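Local coordinates for protein phosphatase Slingshot homolog 2 (PDB 2NT2) that removes phosphate from cofilin, reactivating this actin-depolymerizing factor and so regulating actin filament dynamics, through its dual-specificity phosphatase catalytic domain, at residues A[29-34]-A[46-51]. The protein carries 1 engineered substitution. Numbering follows the deposited sequence.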
loop_
_atom_site.group_PDB
_atom_site.type_symbol
_atom_site.label_atom_id
_atom_site.label_comp_id
_atom_site.label_asym_id
_atom_site.label_seq_id
_atom_site.Cartn_x
_atom_site.Cartn_y
_atom_site.Cartn_z
ATOM N N GLY A 29 15.471 -6.246 0.157
ATOM C CA GLY A 29 15.920 -5.048 0.836
ATOM C C GLY A 29 14.818 -4.308 1.568
ATOM O O GLY A 29 14.905 -3.094 1.774
ATOM N N VAL A 30 13.763 -5.020 1.953
ATOM C CA VAL A 30 12.649 -4.421 2.672
ATOM C C VAL A 30 12.969 -4.314 4.157
ATOM O O VAL A 30 13.578 -5.227 4.722
ATOM C CB VAL A 30 11.354 -5.239 2.508
ATOM C CG1 VAL A 30 10.249 -4.588 3.330
ATOM C CG2 VAL A 30 10.955 -5.372 1.049
ATOM N N ARG A 31 12.588 -3.219 4.809
ATOM C CA ARG A 31 12.797 -3.100 6.251
ATOM C C ARG A 31 11.587 -2.436 6.904
ATOM O O ARG A 31 11.451 -2.454 8.126
ATOM C CB ARG A 31 14.061 -2.317 6.604
ATOM C CG ARG A 31 15.220 -2.468 5.646
ATOM C CD ARG A 31 16.047 -3.716 5.862
ATOM N NE ARG A 31 15.599 -4.537 6.980
ATOM C CZ ARG A 31 16.203 -5.656 7.368
ATOM N NH1 ARG A 31 17.288 -6.081 6.731
ATOM N NH2 ARG A 31 15.726 -6.343 8.396
ATOM N N TYR A 32 10.743 -1.862 6.064
ATOM C CA TYR A 32 9.509 -1.223 6.486
ATOM C C TYR A 32 8.319 -2.016 5.949
ATOM O O TYR A 32 8.320 -2.449 4.797
ATOM C CB TYR A 32 9.427 0.217 5.979
ATOM C CG TYR A 32 10.530 1.122 6.463
ATOM C CD1 TYR A 32 11.729 1.217 5.768
ATOM C CD2 TYR A 32 10.370 1.883 7.615
ATOM C CE1 TYR A 32 12.748 2.044 6.202
ATOM C CE2 TYR A 32 11.391 2.711 8.051
ATOM C CZ TYR A 32 12.572 2.788 7.344
ATOM O OH TYR A 32 13.579 3.616 7.789
ATOM N N ILE A 33 7.306 -2.203 6.785
ATOM C CA ILE A 33 6.123 -2.921 6.325
ATOM C C ILE A 33 4.852 -2.172 6.713
ATOM O O ILE A 33 4.601 -1.946 7.894
ATOM C CB ILE A 33 6.061 -4.346 6.886
ATOM C CG1 ILE A 33 7.291 -5.202 6.576
ATOM C CG2 ILE A 33 4.797 -5.046 6.402
ATOM C CD1 ILE A 33 7.219 -6.585 7.193
ATOM N N LEU A 34 4.103 -1.802 5.681
ATOM C CA LEU A 34 2.784 -1.210 5.801
ATOM C C LEU A 34 1.714 -2.299 5.672
ATOM O O LEU A 34 1.411 -2.801 4.591
ATOM C CB LEU A 34 2.580 -0.122 4.756
ATOM C CG LEU A 34 1.302 0.711 4.862
ATOM C CD1 LEU A 34 1.052 1.145 6.297
ATOM C CD2 LEU A 34 1.385 1.916 3.932
ATOM N N GLY A 46 10.713 -6.859 15.451
ATOM C CA GLY A 46 12.114 -7.004 15.835
ATOM C C GLY A 46 13.009 -7.190 14.621
ATOM O O GLY A 46 14.235 -7.101 14.708
ATOM N N VAL A 47 12.388 -7.460 13.478
ATOM C CA VAL A 47 13.084 -7.516 12.199
ATOM C C VAL A 47 12.705 -6.303 11.359
ATOM O O VAL A 47 13.556 -5.659 10.745
ATOM C CB VAL A 47 12.755 -8.802 11.418
ATOM C CG1 VAL A 47 13.570 -8.874 10.134
ATOM C CG2 VAL A 47 13.003 -10.032 12.283
ATOM N N PHE A 48 11.406 -5.996 11.325
ATOM C CA PHE A 48 10.934 -4.889 10.508
ATOM C C PHE A 48 10.154 -3.858 11.316
ATOM O O PHE A 48 9.489 -4.195 12.292
ATOM C CB PHE A 48 10.061 -5.406 9.361
ATOM C CG PHE A 48 10.681 -6.538 8.562
ATOM C CD1 PHE A 48 10.393 -7.853 8.874
ATOM C CD2 PHE A 48 11.538 -6.280 7.506
ATOM C CE1 PHE A 48 10.943 -8.893 8.142
ATOM C CE2 PHE A 48 12.095 -7.309 6.771
ATOM C CZ PHE A 48 11.795 -8.617 7.092
ATOM N N GLU A 49 10.258 -2.612 10.876
ATOM C CA GLU A 49 9.457 -1.499 11.359
ATOM C C GLU A 49 8.060 -1.547 10.738
ATOM O O GLU A 49 7.943 -1.526 9.509
ATOM C CB GLU A 49 10.144 -0.190 10.983
ATOM C CG GLU A 49 10.581 0.640 12.178
ATOM C CD GLU A 49 10.260 2.111 11.970
ATOM O OE1 GLU A 49 9.071 2.456 11.805
ATOM O OE2 GLU A 49 11.211 2.920 11.970
ATOM N N TYR A 50 7.040 -1.604 11.582
ATOM C CA TYR A 50 5.665 -1.786 11.144
ATOM C C TYR A 50 4.814 -0.531 11.305
ATOM O O TYR A 50 5.021 0.256 12.224
ATOM C CB TYR A 50 4.998 -2.936 11.911
ATOM C CG TYR A 50 5.460 -4.300 11.455
ATOM C CD1 TYR A 50 6.465 -4.966 12.146
ATOM C CD2 TYR A 50 4.902 -4.914 10.341
ATOM C CE1 TYR A 50 6.895 -6.208 11.737
ATOM C CE2 TYR A 50 5.336 -6.161 9.932
ATOM C CZ TYR A 50 6.333 -6.803 10.633
ATOM O OH TYR A 50 6.773 -8.045 10.240
ATOM N N HIS A 51 3.847 -0.394 10.404
ATOM C CA HIS A 51 2.756 0.556 10.542
ATOM C C HIS A 51 1.435 -0.118 10.174
ATOM O O HIS A 51 1.327 -0.762 9.129
ATOM C CB HIS A 51 2.972 1.808 9.694
ATOM C CG HIS A 51 2.078 2.949 10.100
ATOM N ND1 HIS A 51 2.487 3.927 10.976
ATOM C CD2 HIS A 51 0.810 3.272 9.763
ATOM C CE1 HIS A 51 1.515 4.803 11.164
ATOM N NE2 HIS A 51 0.480 4.424 10.434
#
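The Phe48 ring turns one edge to the backbone of residues 29-34, with Val30 O in its plane 3.3 Å from CE2 and Arg31 CA beside it. CG1 of neighbouring Val47 lies over one ring face, offset toward the rim, and Ile33 CD1 approaches obliquely, 3.7 Å from Phe48 CG. The Arg31 guanidinium takes Val47 O at its edge: NH2 donates a long bond of 3.3 Å, in the guanidinium plane but from above the carbonyl plane. Arg31 CB points away from residues 46-51; bends at chi2 and chi3 turn CD and NE, and the guanidinium beyond them lies near this carbonyl.

The side chains of Ile33 and Tyr50 lie alongside one another on the same face of the sheet. With Ile33 CD1 anti to CA (chi2 178°), the methyl reaches Tyr50 CE2 at 3.4 Å and also touches CZ and OH; that hydroxyl is hydrogen-bonded to Phe44 N. An alanine at Phe48 would probably leave Leu22 and Leu25 of helix 22-27 without the ring they pack on, and Val30 O without its edge contact. On the other face of the sheet Tyr32 lies alongside Glu49, ring and carboxylate planes 66° apart, and Leu34 CD1 touches His51 CB.

Three backbone bonds join the strands: Glu49 N to Arg31 O (3.0 Å), Ile33 N to Glu49 O (2.9 Å) and His51 N to Ile33 O (3.0 Å). Ile33 thus bonds to the residues flanking its partner Tyr50, the alternating pattern of parallel strands. The pair adds edge strand 49-52 to strand 30-35, itself bonded to strand 83-87, in the helix-flanked central sheet of the protein-tyrosine phosphatase fold.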